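Local structure of DNA ligase (Archaeoglobus fulgidus, 3GDE) at residues V267-R272 with E286-S291; K290-G295 with E369-A374. The protein probably seals nicks in double-stranded DNA during replication, recombination and repair, using ATP and a magnesium cofactor. All coordinates share one frame; numbering follows the deposited sequence.

Helix 282-291 serves both contacts, centred about 9 Å apart in the adenylation domain. In contact 1 the helix is packed by residues 267-269; in contact 2 its last turn and the chain leaving it meet the start of strand 371-379. Both junctions are buried and mainly apolar, and they adjoin chiefly through Glu287, whose CB packs on Ile371 and whose carboxylate lies against Lys370, with Ile288 a little farther off. Contact 1 is the larger, with a more open flank, where a lysine and a water join the valine; the far end of its strand segment reaches a phosphate. In contact 2 the one touching polar group, a serine hydroxyl, is bonded to a neighbouring loop.

Contact 1 (V267-R272 with E286-S291); sequences VTIYSR and EEIKKS. With PO4 (phosphate ion), chain B.
Val267 sends a single methyl, CG2, into the angle between Ile288 and Lys289 of helix 282-291. Its first torsion (chi1 175°) sets CG1 opposite the backbone N and CG2 beside that nitrogen, and CG2 meets Ile288 CG2 at 3.8 Å. The same methyl lies against the aliphatic part of Lys289, 3.7 Å from its CE and almost as near CG, so the lysine chain, extended beyond CG, crosses the valine and lies over this methyl. At the end of this chain Lys289 NZ donates to a water at 3.1 Å, and that water also accepts a bond from Val267 N, bridging the helix to Val267. Ile288 adds a second, looser apolar contact, its CD1 standing 4.4 Å from Ile269 CD1. At the other end of the segment, well away from the helix, Arg272, predicted to bind ATP, turns its guanidinium edge to a phosphate ion that probably came from the crystallisation liquor. Arg272 NH1 lies 2.7 Å from phosphate O4, in the guanidinium plane, and gives a weak hydrogen bond to O1. With an alanine in its place the guanidinium is gone, and the phosphate would probably lose one of the positive groups around it, Lys420 and Arg414 remaining. Strand 268-271 pairs antiparallel with strand 256-262, whose Trp262 touches both Val267 and Lys289 while Val260 packs on Ile288. Ile284 and Val285, one turn earlier in the helix, continue the apolar seam along Ile269, and Val285 also reaches Val267, which seats helix 282-291 on the side chains of strands 256-262 and 268-271 in the adenylation domain.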
loop_
_atom_site.group_PDB
_atom_site.type_symbol
_atom_site.label_atom_id
_atom_site.label_comp_id
_atom_site.label_asym_id
_atom_site.label_seq_id
_atom_site.Cartn_x
_atom_site.Cartn_y
_atom_site.Cartn_z
ATOM N N VAL A 267 8.074 6.699 -20.375
ATOM C CA VAL A 267 8.429 6.858 -18.975
ATOM C C VAL A 267 7.272 6.326 -18.134
ATOM O O VAL A 267 6.107 6.567 -18.459
ATOM C CB VAL A 267 8.654 8.362 -18.626
ATOM C CG1 VAL A 267 8.898 8.572 -17.128
ATOM C CG2 VAL A 267 9.808 8.948 -19.439
ATOM N N THR A 268 7.596 5.569 -17.089
ATOM C CA THR A 268 6.667 5.351 -15.976
ATOM C C THR A 268 7.280 5.863 -14.675
ATOM O O THR A 268 8.490 5.729 -14.443
ATOM C CB THR A 268 6.256 3.872 -15.781
ATOM O OG1 THR A 268 7.419 3.044 -15.805
ATOM C CG2 THR A 268 5.258 3.417 -16.853
ATOM N N ILE A 269 6.433 6.455 -13.841
ATOM C CA ILE A 269 6.842 6.950 -12.527
ATOM C C ILE A 269 5.962 6.307 -11.462
ATOM O O ILE A 269 4.729 6.358 -11.539
ATOM C CB ILE A 269 6.755 8.503 -12.436
ATOM C CG1 ILE A 269 7.550 9.167 -13.571
ATOM C CG2 ILE A 269 7.233 9.009 -11.054
ATOM C CD1 ILE A 269 7.356 10.671 -13.669
ATOM N N TYR A 270 6.607 5.686 -10.485
ATOM C CA TYR A 270 5.923 5.098 -9.344
ATOM C C TYR A 270 6.220 5.869 -8.066
ATOM O O TYR A 270 7.343 6.339 -7.856
ATOM C CB TYR A 270 6.320 3.630 -9.180
ATOM C CG TYR A 270 5.911 2.786 -10.354
ATOM C CD1 TYR A 270 4.609 2.310 -10.468
ATOM C CD2 TYR A 270 6.822 2.473 -11.361
ATOM C CE1 TYR A 270 4.217 1.542 -11.564
ATOM C CE2 TYR A 270 6.447 1.704 -12.457
ATOM C CZ TYR A 270 5.139 1.239 -12.548
ATOM O OH TYR A 270 4.755 0.471 -13.622
ATOM N N SER A 271 5.209 6.001 -7.220
ATOM C CA SER A 271 5.365 6.669 -5.936
ATOM C C SER A 271 5.961 5.721 -4.881
ATOM O O SER A 271 6.331 4.583 -5.187
ATOM C CB SER A 271 4.017 7.218 -5.478
ATOM O OG SER A 271 3.115 6.156 -5.207
ATOM N N ARG A 272 6.072 6.208 -3.647
ATOM C CA ARG A 272 6.620 5.448 -2.516
ATOM C C ARG A 272 5.857 4.146 -2.300
ATOM O O ARG A 272 6.463 3.120 -2.008
ATOM C CB ARG A 272 6.640 6.346 -1.252
ATOM C CG ARG A 272 6.685 5.702 0.141
ATOM C CD ARG A 272 7.998 5.020 0.528
ATOM N NE ARG A 272 7.761 3.588 0.494
ATOM C CZ ARG A 272 7.651 2.781 1.544
ATOM N NH1 ARG A 272 7.826 3.206 2.787
ATOM N NH2 ARG A 272 7.394 1.507 1.317
ATOM N N GLU A 286 8.531 14.832 -19.175
ATOM C CA GLU A 286 9.237 15.510 -20.272
ATOM C C GLU A 286 10.691 15.820 -19.934
ATOM O O GLU A 286 11.573 15.618 -20.775
ATOM C CB GLU A 286 8.513 16.784 -20.725
ATOM C CG GLU A 286 7.278 16.542 -21.583
ATOM C CD GLU A 286 7.558 15.796 -22.895
ATOM O OE1 GLU A 286 6.610 15.168 -23.421
ATOM O OE2 GLU A 286 8.699 15.833 -23.411
ATOM N N GLU A 287 10.940 16.281 -18.704
ATOM C CA GLU A 287 12.297 16.614 -18.249
ATOM C C GLU A 287 13.198 15.393 -18.185
ATOM O O GLU A 287 14.401 15.494 -18.414
ATOM C CB GLU A 287 12.272 17.296 -16.880
ATOM C CG GLU A 287 11.503 18.593 -16.844
ATOM C CD GLU A 287 12.242 19.756 -17.490
ATOM O OE1 GLU A 287 13.496 19.721 -17.556
ATOM O OE2 GLU A 287 11.555 20.711 -17.917
ATOM N N ILE A 288 12.614 14.247 -17.848
ATOM C CA ILE A 288 13.326 12.969 -17.859
ATOM C C ILE A 288 13.747 12.569 -19.288
ATOM O O ILE A 288 14.879 12.128 -19.517
ATOM C CB ILE A 288 12.471 11.879 -17.157
ATOM C CG1 ILE A 288 12.664 11.975 -15.641
ATOM C CG2 ILE A 288 12.810 10.476 -17.660
ATOM C CD1 ILE A 288 11.443 11.618 -14.836
ATOM N N LYS A 289 12.836 12.761 -20.239
ATOM C CA LYS A 289 13.090 12.455 -21.653
ATOM C C LYS A 289 14.213 13.292 -22.257
ATOM O O LYS A 289 14.957 12.804 -23.108
ATOM C CB LYS A 289 11.811 12.586 -22.479
ATOM C CG LYS A 289 10.743 11.592 -22.063
ATOM C CD LYS A 289 9.535 11.614 -22.967
ATOM C CE LYS A 289 8.650 10.427 -22.663
ATOM N NZ LYS A 289 7.322 10.502 -23.343
ATOM N N LYS A 290 14.365 14.535 -21.806
ATOM C CA LYS A 290 15.497 15.337 -22.285
ATOM C C LYS A 290 16.764 15.248 -21.442
ATOM O O LYS A 290 17.863 15.396 -21.972
ATOM C CB LYS A 290 15.115 16.797 -22.597
ATOM C CG LYS A 290 14.344 17.536 -21.534
ATOM C CD LYS A 290 14.187 18.989 -21.929
ATOM C CE LYS A 290 12.971 19.617 -21.267
ATOM N NZ LYS A 290 12.958 21.103 -21.445
ATOM N N SER A 291 16.622 14.973 -20.146
ATOM C CA SER A 291 17.776 15.028 -19.241
ATOM C C SER A 291 18.391 13.682 -18.866
ATOM O O SER A 291 19.547 13.632 -18.427
ATOM C CB SER A 291 17.442 15.822 -17.977
ATOM O OG SER A 291 16.969 17.124 -18.302
HETATM P P PO4 B . 9.516 5.593 4.848
HETATM O O1 PO4 B . 9.496 5.960 3.378
HETATM O O2 PO4 B . 10.953 5.361 5.234
HETATM O O3 PO4 B . 8.957 6.717 5.692
HETATM O O4 PO4 B . 8.705 4.345 5.056
HETATM O O HOH W 1 5.776 8.339 -21.773
#

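Contact 2 (K290-G295 with E369-A374); sequences KSVKPG and EKIKLA
Ser291, the last residue of helix 282-291, and Val292 just after it pack against Ile371 at the start of strand 371-379. The nearest approach is between beta carbons, Ser291 CB lying 4.0 Å from Ile371 CB. Ile371 CG1 is equally near the serine CB, so the small serine rests alongside the root of the isoleucine instead of meeting its tip. The other branch of Ile371 serves the next residue: CG2, opposite the backbone N (chi1 -60°), stands 4.2 Å from Val292 CG1. One isoleucine thus spans the last helical residue and the first to leave helical geometry, with CG1 given to the serine and CG2 to the valine.

The polar interactions run to the loop that leads into strand 371-379. Ser291 OG passes 4.1 Å from Ile371 CG1, but its hydrogen-bonding partner is Ser368 OG, just ahead of the strand segment, and the backbone of Ser291 is bonded to that of Asn366. These bonds tie the helix end to that loop.

Within the adenylation domain the contact thus joins the C-terminal end of helix 282-291 to strand 371-379, with the side chain of Ile371 about 11 Å from those of Glu301 and Phe340, both predicted to bind ATP. Beyond the two segments, Val292 O accepts a bond from Trp262 NE1 of strand 256-262. Ile371 is enclosed further by Ala337 and Phe339 of strand 335-342, which runs parallel to its own strand, and by Val365 in the loop after helix 354-364; the chain leaving helix 282-291 also packs against helix 354-364 through Lys293.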
loop_
_atom_site.group_PDB
_atom_site.type_symbol
_atom_site.label_atom_id
_atom_site.label_comp_id
_atom_site.label_asym_id
_atom_site.label_seq_id
_atom_site.Cartn_x
_atom_site.Cartn_y
_atom_site.Cartn_z
ATOM N N LYS A 290 14.365 14.535 -21.806
ATOM C CA LYS A 290 15.497 15.337 -22.285
ATOM C C LYS A 290 16.764 15.248 -21.442
ATOM O O LYS A 290 17.863 15.396 -21.972
ATOM C CB LYS A 290 15.115 16.797 -22.597
ATOM C CG LYS A 290 14.344 17.536 -21.534
ATOM C CD LYS A 290 14.187 18.989 -21.929
ATOM C CE LYS A 290 12.971 19.617 -21.267
ATOM N NZ LYS A 290 12.958 21.103 -21.445
ATOM N N SER A 291 16.622 14.973 -20.146
ATOM C CA SER A 291 17.776 15.028 -19.241
ATOM C C SER A 291 18.391 13.682 -18.866
ATOM O O SER A 291 19.547 13.632 -18.427
ATOM C CB SER A 291 17.442 15.822 -17.977
ATOM O OG SER A 291 16.969 17.124 -18.302
ATOM N N VAL A 292 17.637 12.591 -19.005
ATOM C CA VAL A 292 18.196 11.304 -18.589
ATOM C C VAL A 292 18.471 10.315 -19.730
ATOM O O VAL A 292 17.758 10.266 -20.737
ATOM C CB VAL A 292 17.458 10.655 -17.349
ATOM C CG1 VAL A 292 16.920 11.725 -16.370
ATOM C CG2 VAL A 292 16.362 9.716 -17.764
ATOM N N LYS A 293 19.554 9.567 -19.560
ATOM C CA LYS A 293 19.985 8.543 -20.490
ATOM C C LYS A 293 19.000 7.360 -20.460
ATOM O O LYS A 293 18.675 6.858 -19.386
ATOM C CB LYS A 293 21.405 8.125 -20.104
ATOM C CG LYS A 293 22.092 7.104 -20.989
ATOM C CD LYS A 293 22.242 5.746 -20.274
ATOM C CE LYS A 293 23.139 5.817 -19.023
ATOM N NZ LYS A 293 24.592 6.128 -19.283
ATOM N N PRO A 294 18.489 6.947 -21.640
ATOM C CA PRO A 294 17.501 5.864 -21.742
ATOM C C PRO A 294 18.052 4.527 -21.256
ATOM O O PRO A 294 19.257 4.304 -21.316
ATOM C CB PRO A 294 17.211 5.793 -23.243
ATOM C CG PRO A 294 17.635 7.128 -23.785
ATOM C CD PRO A 294 18.815 7.510 -22.964
ATOM N N GLY A 295 17.174 3.656 -20.774
ATOM C CA GLY A 295 17.573 2.319 -20.310
ATOM C C GLY A 295 17.904 2.251 -18.828
ATOM O O GLY A 295 18.743 1.450 -18.415
ATOM N N GLU A 369 17.502 22.439 -14.897
ATOM C CA GLU A 369 16.832 23.212 -13.850
ATOM C C GLU A 369 15.810 22.364 -13.091
ATOM O O GLU A 369 15.579 22.583 -11.902
ATOM C CB GLU A 369 16.191 24.497 -14.402
ATOM C CG GLU A 369 15.000 24.280 -15.340
ATOM C CD GLU A 369 13.944 25.384 -15.255
ATOM O OE1 GLU A 369 12.958 25.320 -16.036
ATOM O OE2 GLU A 369 14.088 26.303 -14.409
ATOM N N LYS A 370 15.218 21.390 -13.780
ATOM C CA LYS A 370 14.159 20.567 -13.198
ATOM C C LYS A 370 14.588 19.143 -12.816
ATOM O O LYS A 370 13.832 18.440 -12.148
ATOM C CB LYS A 370 12.929 20.535 -14.112
ATOM C CG LYS A 370 12.220 21.875 -14.272
ATOM C CD LYS A 370 10.748 21.674 -14.646
ATOM C CE LYS A 370 10.113 22.978 -15.124
ATOM N NZ LYS A 370 8.679 22.811 -15.509
ATOM N N ILE A 371 15.786 18.731 -13.238
ATOM C CA ILE A 371 16.330 17.400 -12.912
ATOM C C ILE A 371 17.724 17.534 -12.298
ATOM O O ILE A 371 18.659 17.995 -12.956
ATOM C CB ILE A 371 16.402 16.444 -14.164
ATOM C CG1 ILE A 371 15.020 16.201 -14.801
ATOM C CG2 ILE A 371 17.124 15.121 -13.830
ATOM C CD1 ILE A 371 13.955 15.561 -13.893
ATOM N N LYS A 372 17.861 17.121 -11.041
ATOM C CA LYS A 372 19.131 17.242 -10.333
ATOM C C LYS A 372 19.610 15.911 -9.785
ATOM O O LYS A 372 18.824 14.982 -9.614
ATOM C CB LYS A 372 19.002 18.243 -9.179
ATOM C CG LYS A 372 18.133 19.463 -9.469
ATOM C CD LYS A 372 18.882 20.499 -10.282
ATOM C CE LYS A 372 19.628 21.480 -9.397
ATOM N NZ LYS A 372 19.845 22.770 -10.123
ATOM N N LEU A 373 20.911 15.834 -9.524
ATOM C CA LEU A 373 21.485 14.802 -8.676
ATOM C C LEU A 373 21.525 15.270 -7.231
ATOM O O LEU A 373 21.810 16.439 -6.956
ATOM C CB LEU A 373 22.908 14.470 -9.117
ATOM C CG LEU A 373 23.199 13.165 -9.868
ATOM C CD1 LEU A 373 21.966 12.623 -10.560
ATOM C CD2 LEU A 373 24.342 13.368 -10.863
ATOM N N ALA A 374 21.237 14.354 -6.311
ATOM C CA ALA A 374 21.481 14.604 -4.902
ATOM C C ALA A 374 22.971 14.878 -4.715
ATOM O O ALA A 374 23.821 14.134 -5.214
ATOM C CB ALA A 374 21.046 13.414 -4.052
#